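PDB 1WZ8: enoyl-CoA hydratase from Thermus thermophilus, which probably catalyses the reversible hydration of enoyl-CoA thioesters to 3-hydroxyacyl-CoA, as a hexameric member of the crotonase family. Local coordinates for residues V58-E63 with R105-A110; G65-G70 with A109-V114. All coordinates share one frame; numbering follows the deposited sequence.

Contact 1 (V58-E63 with R105-A110); sequences VLLRGE and RPVVAA
The peptide planes of Val58 to Leu60 and of Pro106 to Ala110 meet edge to edge, N-H against C=O, forming a parallel pair in the central sheet of the crotonase fold. Val58, Leu60, Val107 and Ala109 populate one face; Leu59 and Val108 stand on the other, where helix 195-207 covers them with Tyr196, Leu200 and Leu206. Four nearly straight backbone bonds stitch the edges: Val58 N reaches Pro106 O at 2.9 Å, Val58 O takes Val108 N at 2.7 Å, Leu60 N finds Val108 O, and Leu60 O takes Ala110 N. The branched valines and the leucines suit an extended chain whose two faces are buried. On the first face Leu60 sends CD1 against Val107 CG1 at 3.8 Å, the two side chains crossing at a slant. Opposite, Leu59 has CG anti to the backbone N (chi1 175°), and its CD1 comes within 4.0 Å of Val108 CG1. Ala110, short enough to fit beside the neighbouring strand and against Ala199 of that helix, sets CB 3.7 Å from Leu60 O. Past the last direct bond a water continues the ladder, accepting from Gly62 N at 3.0 Å and donating to Ala110 O at 2.7 Å.

Contact 2 (G65-G70 with A109-V114); sequences GVFSAG and AAVEKV
In crotonase-family enzymes the loop that follows strand 57-62 helps build the oxyanion hole for the acyl thioester; here Phe67 and Ser68 of that loop are tied by backbone bonds to segment 109-114. Phe67 N donates to Glu112 O at 3.0 Å, in the carbonyl plane on a lone pair. That oxygen also accepts from Val114 N, closing a gamma turn around Lys113, while Ser68 N reaches Val114 O at 3.1 Å. Lys113 bends at its last torsion (chi4 59°), bringing NZ to Gly65 O at 2.7 Å. Glu112 lays its carboxylate against Gly65, OE1 3.6 Å from CA, and OE1 also pairs with Arg61; glycine suits this positive-phi position, where a CB would crowd the lysine amine. An alanine in place of Glu112 would probably leave the Arg61 guanidinium without its charge partner and open a gap beside Gly65. The ring of Phe67 lies obliquely to the strand backbone and a small side chain, CD2 3.5 Å from Ala110 O and CZ 4.2 Å from Ala109 CB. Ser68 OG accepts from Gly70 N in an ST turn and is also hydrogen-bonded to Asn32 O. Beyond the pair, Phe67 meets Phe26 edge-to-face and packs on Ala123 of helix 118-125, while helix 195-207 lies against Glu112 through Val195 and Tyr196.

In the fold
Contacts 1 and 2 follow one another along the same two pieces of chain, their centres about 11 Å apart. Strand 57-62 runs through contact 1 and then turns into the loop of contact 2; helices 73-81 and 83-102 carry the chain back, so strand 107-111 returns parallel in a beta-alpha-beta crossover. Ala109 and Ala110 belong to both. A salt bridge between Arg61 NE and Glu112 OE1, 3.0 Å apart, joins the two, and Phe67 packs back against Leu60 and Gly62. The sheet interior thus passes directly into the loops at the strands' C-terminal ends, where crotonase-family enzymes form their active site.

Contact 1 (V58-E63 with R105-A110)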
ATOM      1  N   VAL A  58     -12.295  -8.633 -26.526  1.00 12.29           N
ATOM      2  CA  VAL A  58     -13.734  -8.519 -26.330  1.00 11.23           C
ATOM      3  C   VAL A  58     -14.182  -7.100 -26.667  1.00 12.19           C
ATOM      4  O   VAL A  58     -13.534  -6.122 -26.287  1.00 11.85           O
ATOM      5  CB  VAL A  58     -14.125  -8.849 -24.874  1.00 12.18           C
ATOM      6  CG1 VAL A  58     -15.591  -8.502 -24.624  1.00 12.33           C
ATOM      7  CG2 VAL A  58     -13.886 -10.333 -24.607  1.00 12.14           C
ATOM      8  N   LEU A  59     -15.284  -6.998 -27.400  1.00 10.68           N
ATOM      9  CA  LEU A  59     -15.829  -5.707 -27.791  1.00 11.76           C
ATOM     10  C   LEU A  59     -17.219  -5.577 -27.186  1.00 11.26           C
ATOM     11  O   LEU A  59     -18.082  -6.418 -27.422  1.00 13.46           O
ATOM     12  CB  LEU A  59     -15.912  -5.603 -29.319  1.00 12.23           C
ATOM     13  CG  LEU A  59     -16.566  -4.343 -29.896  1.00 12.46           C
ATOM     14  CD1 LEU A  59     -15.838  -3.101 -29.389  1.00 14.47           C
ATOM     15  CD2 LEU A  59     -16.534  -4.403 -31.424  1.00 14.74           C
ATOM     16  N   LEU A  60     -17.428  -4.525 -26.402  1.00  9.61           N
ATOM     17  CA  LEU A  60     -18.717  -4.300 -25.760  1.00 10.92           C
ATOM     18  C   LEU A  60     -19.489  -3.203 -26.469  1.00 11.80           C
ATOM     19  O   LEU A  60     -18.932  -2.154 -26.798  1.00 10.14           O
ATOM     20  CB  LEU A  60     -18.515  -3.907 -24.296  1.00 12.27           C
ATOM     21  CG  LEU A  60     -17.841  -4.948 -23.402  1.00 15.11           C
ATOM     22  CD1 LEU A  60     -17.581  -4.343 -22.022  1.00 12.62           C
ATOM     23  CD2 LEU A  60     -18.726  -6.188 -23.298  1.00 15.07           C
ATOM     24  N   ARG A  61     -20.775  -3.445 -26.701  1.00 11.70           N
ATOM     25  CA  ARG A  61     -21.617  -2.462 -27.365  1.00 13.61           C
ATOM     26  C   ARG A  61     -23.050  -2.634 -26.892  1.00 14.43           C
ATOM     27  O   ARG A  61     -23.498  -3.753 -26.636  1.00 12.31           O
ATOM     28  CB  ARG A  61     -21.564  -2.638 -28.886  1.00 16.59           C
ATOM     29  CG  ARG A  61     -22.296  -1.545 -29.654  1.00 18.72           C
ATOM     30  CD  ARG A  61     -22.408  -1.853 -31.148  1.00 20.60           C
ATOM     31  NE  ARG A  61     -22.812  -0.669 -31.908  1.00 23.01           N
ATOM     32  CZ  ARG A  61     -22.977  -0.642 -33.229  1.00 23.08           C
ATOM     33  NH1 ARG A  61     -22.777  -1.739 -33.948  1.00 25.02           N
ATOM     34  NH2 ARG A  61     -23.335   0.483 -33.831  1.00 23.04           N
ATOM     35  N   GLY A  62     -23.761  -1.519 -26.760  1.00 14.44           N
ATOM     36  CA  GLY A  62     -25.148  -1.579 -26.342  1.00 16.49           C
ATOM     37  C   GLY A  62     -25.993  -1.630 -27.595  1.00 18.31           C
ATOM     38  O   GLY A  62     -25.595  -1.097 -28.630  1.00 19.02           O
ATOM     39  N   GLU A  63     -27.151  -2.273 -27.524  1.00 20.07           N
ATOM     40  CA  GLU A  63     -28.017  -2.368 -28.691  1.00 21.90           C
ATOM     41  C   GLU A  63     -28.706  -1.030 -28.941  1.00 21.57           C
ATOM     42  O   GLU A  63     -28.852  -0.220 -28.029  1.00 19.35           O
ATOM     43  CB  GLU A  63     -29.073  -3.454 -28.479  1.00 26.42           C
ATOM     44  CG  GLU A  63     -29.817  -3.836 -29.745  1.00 31.63           C
ATOM     45  CD  GLU A  63     -31.316  -3.825 -29.561  1.00 36.02           C
ATOM     46  OE1 GLU A  63     -31.869  -2.743 -29.273  1.00 38.24           O
ATOM     47  OE2 GLU A  63     -31.941  -4.897 -29.705  1.00 38.75           O
ATOM     48  N   ARG A 105      -8.124 -11.298 -21.600  1.00 10.30           N
ATOM     49  CA  ARG A 105      -7.999 -10.613 -22.884  1.00 10.77           C
ATOM     50  C   ARG A 105      -8.409  -9.144 -22.814  1.00 10.28           C
ATOM     51  O   ARG A 105      -9.198  -8.743 -21.956  1.00  8.44           O
ATOM     52  CB  ARG A 105      -8.855 -11.317 -23.947  1.00 10.61           C
ATOM     53  CG  ARG A 105      -8.775 -12.828 -23.908  1.00 13.93           C
ATOM     54  CD  ARG A 105      -7.334 -13.300 -23.949  1.00 14.02           C
ATOM     55  NE  ARG A 105      -7.215 -14.692 -23.531  1.00 16.79           N
ATOM     56  CZ  ARG A 105      -6.060 -15.285 -23.249  1.00 17.97           C
ATOM     57  NH1 ARG A 105      -4.925 -14.603 -23.344  1.00 18.46           N
ATOM     58  NH2 ARG A 105      -6.042 -16.551 -22.856  1.00 20.42           N
ATOM     59  N   PRO A 106      -7.858  -8.317 -23.714  1.00 10.41           N
ATOM     60  CA  PRO A 106      -8.186  -6.891 -23.743  1.00 10.27           C
ATOM     61  C   PRO A 106      -9.667  -6.710 -24.039  1.00 11.53           C
ATOM     62  O   PRO A 106     -10.238  -7.447 -24.843  1.00 12.30           O
ATOM     63  CB  PRO A 106      -7.310  -6.355 -24.874  1.00 11.20           C
ATOM     64  CG  PRO A 106      -6.108  -7.260 -24.816  1.00 10.55           C
ATOM     65  CD  PRO A 106      -6.753  -8.620 -24.640  1.00 11.64           C
ATOM     66  N   VAL A 107     -10.277  -5.731 -23.380  1.00 10.08           N
ATOM     67  CA  VAL A 107     -11.694  -5.435 -23.556  1.00  9.68           C
ATOM     68  C   VAL A 107     -11.834  -4.010 -24.072  1.00 10.25           C
ATOM     69  O   VAL A 107     -11.253  -3.083 -23.516  1.00 10.47           O
ATOM     70  CB  VAL A 107     -12.459  -5.568 -22.214  1.00 10.56           C
ATOM     71  CG1 VAL A 107     -13.931  -5.193 -22.402  1.00 11.76           C
ATOM     72  CG2 VAL A 107     -12.329  -6.986 -21.684  1.00  9.48           C
ATOM     73  N   VAL A 108     -12.604  -3.848 -25.142  1.00  9.73           N
ATOM     74  CA  VAL A 108     -12.831  -2.547 -25.746  1.00 10.39           C
ATOM     75  C   VAL A 108     -14.315  -2.216 -25.638  1.00 10.51           C
ATOM     76  O   VAL A 108     -15.160  -3.089 -25.823  1.00 10.27           O
ATOM     77  CB  VAL A 108     -12.454  -2.553 -27.248  1.00 10.89           C
ATOM     78  CG1 VAL A 108     -12.729  -1.182 -27.863  1.00 12.90           C
ATOM     79  CG2 VAL A 108     -10.990  -2.942 -27.422  1.00 10.00           C
ATOM     80  N   ALA A 109     -14.627  -0.964 -25.330  1.00  9.79           N
ATOM     81  CA  ALA A 109     -16.017  -0.546 -25.225  1.00 11.51           C
ATOM     82  C   ALA A 109     -16.343   0.516 -26.268  1.00 11.83           C
ATOM     83  O   ALA A 109     -15.635   1.513 -26.394  1.00 11.45           O
ATOM     84  CB  ALA A 109     -16.301  -0.006 -23.828  1.00 10.22           C
ATOM     85  N   ALA A 110     -17.410   0.288 -27.030  1.00 13.31           N
ATOM     86  CA  ALA A 110     -17.851   1.251 -28.039  1.00 11.65           C
ATOM     87  C   ALA A 110     -18.937   2.039 -27.321  1.00 12.20           C
ATOM     88  O   ALA A 110     -20.111   1.673 -27.356  1.00 12.24           O
ATOM     89  CB  ALA A 110     -18.425   0.526 -29.253  1.00 11.53           C
TER
HETATM   90  O   HOH W   1     -22.786   1.206 -27.650  1.00 15.60           O

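Contact 2 (G65-G70 with A109-V114)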
ATOM      1  N   GLY A  65     -27.644   1.502 -30.798  1.00 23.43           N
ATOM      2  CA  GLY A  65     -26.750   2.641 -30.925  1.00 21.71           C
ATOM      3  C   GLY A  65     -26.563   3.465 -29.664  1.00 20.39           C
ATOM      4  O   GLY A  65     -26.316   4.670 -29.732  1.00 20.15           O
ATOM      5  N   VAL A  66     -26.686   2.824 -28.508  1.00 17.35           N
ATOM      6  CA  VAL A  66     -26.511   3.515 -27.237  1.00 16.32           C
ATOM      7  C   VAL A  66     -25.893   2.527 -26.264  1.00 15.34           C
ATOM      8  O   VAL A  66     -26.234   1.345 -26.286  1.00 14.83           O
ATOM      9  CB  VAL A  66     -27.864   4.022 -26.674  1.00 17.27           C
ATOM     10  CG1 VAL A  66     -28.788   2.849 -26.393  1.00 18.75           C
ATOM     11  CG2 VAL A  66     -27.631   4.834 -25.412  1.00 16.50           C
ATOM     12  N   PHE A  67     -24.976   2.996 -25.424  1.00 14.01           N
ATOM     13  CA  PHE A  67     -24.334   2.101 -24.471  1.00 14.13           C
ATOM     14  C   PHE A  67     -25.297   1.804 -23.325  1.00 14.84           C
ATOM     15  O   PHE A  67     -26.081   0.861 -23.416  1.00 15.78           O
ATOM     16  CB  PHE A  67     -23.028   2.706 -23.949  1.00 13.51           C
ATOM     17  CG  PHE A  67     -22.062   1.684 -23.413  1.00 11.40           C
ATOM     18  CD1 PHE A  67     -21.765   1.629 -22.053  1.00 12.45           C
ATOM     19  CD2 PHE A  67     -21.449   0.776 -24.269  1.00 11.34           C
ATOM     20  CE1 PHE A  67     -20.871   0.683 -21.553  1.00 10.80           C
ATOM     21  CE2 PHE A  67     -20.549  -0.177 -23.780  1.00 12.30           C
ATOM     22  CZ  PHE A  67     -20.263  -0.220 -22.417  1.00 12.28           C
ATOM     23  N   SER A  68     -25.263   2.593 -22.255  1.00 15.24           N
ATOM     24  CA  SER A  68     -26.178   2.341 -21.144  1.00 15.13           C
ATOM     25  C   SER A  68     -26.359   3.496 -20.168  1.00 16.71           C
ATOM     26  O   SER A  68     -25.394   4.147 -19.766  1.00 15.44           O
ATOM     27  CB  SER A  68     -25.734   1.102 -20.358  1.00 17.02           C
ATOM     28  OG  SER A  68     -26.595   0.880 -19.245  1.00 16.30           O
ATOM     29  N   ALA A  69     -27.609   3.733 -19.782  1.00 17.05           N
ATOM     30  CA  ALA A  69     -27.942   4.792 -18.835  1.00 17.74           C
ATOM     31  C   ALA A  69     -27.754   4.296 -17.399  1.00 18.08           C
ATOM     32  O   ALA A  69     -27.984   5.038 -16.441  1.00 19.05           O
ATOM     33  CB  ALA A  69     -29.388   5.253 -19.052  1.00 19.95           C
ATOM     34  N   GLY A  70     -27.341   3.040 -17.256  1.00 15.42           N
ATOM     35  CA  GLY A  70     -27.126   2.476 -15.932  1.00 16.15           C
ATOM     36  C   GLY A  70     -28.271   1.624 -15.407  1.00 16.52           C
ATOM     37  O   GLY A  70     -29.129   1.183 -16.172  1.00 16.08           O
ATOM     38  N   ALA A 109     -14.627  -0.964 -25.330  1.00  9.79           N
ATOM     39  CA  ALA A 109     -16.017  -0.546 -25.225  1.00 11.51           C
ATOM     40  C   ALA A 109     -16.343   0.516 -26.268  1.00 11.83           C
ATOM     41  O   ALA A 109     -15.635   1.513 -26.394  1.00 11.45           O
ATOM     42  CB  ALA A 109     -16.301  -0.006 -23.828  1.00 10.22           C
ATOM     43  N   ALA A 110     -17.410   0.288 -27.030  1.00 13.31           N
ATOM     44  CA  ALA A 110     -17.851   1.251 -28.039  1.00 11.65           C
ATOM     45  C   ALA A 110     -18.937   2.039 -27.321  1.00 12.20           C
ATOM     46  O   ALA A 110     -20.111   1.673 -27.356  1.00 12.24           O
ATOM     47  CB  ALA A 110     -18.425   0.526 -29.253  1.00 11.53           C
ATOM     48  N   VAL A 111     -18.533   3.119 -26.664  1.00 11.83           N
ATOM     49  CA  VAL A 111     -19.456   3.933 -25.880  1.00 11.26           C
ATOM     50  C   VAL A 111     -20.215   4.952 -26.723  1.00 13.33           C
ATOM     51  O   VAL A 111     -19.740   6.058 -26.966  1.00 13.16           O
ATOM     52  CB  VAL A 111     -18.693   4.646 -24.753  1.00 12.22           C
ATOM     53  CG1 VAL A 111     -19.661   5.164 -23.709  1.00 13.89           C
ATOM     54  CG2 VAL A 111     -17.687   3.679 -24.129  1.00 11.97           C
ATOM     55  N   GLU A 112     -21.413   4.561 -27.142  1.00 12.33           N
ATOM     56  CA  GLU A 112     -22.260   5.401 -27.974  1.00 14.75           C
ATOM     57  C   GLU A 112     -23.306   6.192 -27.197  1.00 14.83           C
ATOM     58  O   GLU A 112     -24.022   5.639 -26.365  1.00 13.48           O
ATOM     59  CB  GLU A 112     -22.981   4.537 -29.015  1.00 15.25           C
ATOM     60  CG  GLU A 112     -22.069   3.780 -29.962  1.00 16.72           C
ATOM     61  CD  GLU A 112     -22.831   2.786 -30.819  1.00 18.59           C
ATOM     62  OE1 GLU A 112     -23.357   1.796 -30.263  1.00 17.44           O
ATOM     63  OE2 GLU A 112     -22.912   2.996 -32.048  1.00 19.42           O
ATOM     64  N   LYS A 113     -23.369   7.490 -27.483  1.00 14.99           N
ATOM     65  CA  LYS A 113     -24.346   8.406 -26.897  1.00 16.04           C
ATOM     66  C   LYS A 113     -24.423   8.613 -25.391  1.00 14.57           C
ATOM     67  O   LYS A 113     -24.384   9.751 -24.929  1.00 13.87           O
ATOM     68  CB  LYS A 113     -25.750   8.041 -27.387  1.00 16.54           C
ATOM     69  CG  LYS A 113     -25.916   8.090 -28.894  1.00 19.87           C
ATOM     70  CD  LYS A 113     -27.365   7.868 -29.286  1.00 20.18           C
ATOM     71  CE  LYS A 113     -27.518   7.833 -30.800  1.00 24.07           C
ATOM     72  NZ  LYS A 113     -26.692   6.745 -31.391  1.00 23.51           N
ATOM     73  N   VAL A 114     -24.568   7.532 -24.628  1.00 14.42           N
ATOM     74  CA  VAL A 114     -24.691   7.666 -23.185  1.00 13.31           C
ATOM     75  C   VAL A 114     -24.027   6.553 -22.372  1.00 13.12           C
ATOM     76  O   VAL A 114     -24.071   5.382 -22.740  1.00 13.15           O
ATOM     77  CB  VAL A 114     -26.182   7.712 -22.762  1.00 17.05           C
ATOM     78  CG1 VAL A 114     -26.292   8.011 -21.277  1.00 18.87           C
ATOM     79  CG2 VAL A 114     -26.939   8.759 -23.577  1.00 20.59           C
TER
HETATM   80  O   HOH W   2     -25.317  -0.015 -31.011  1.00 38.35           O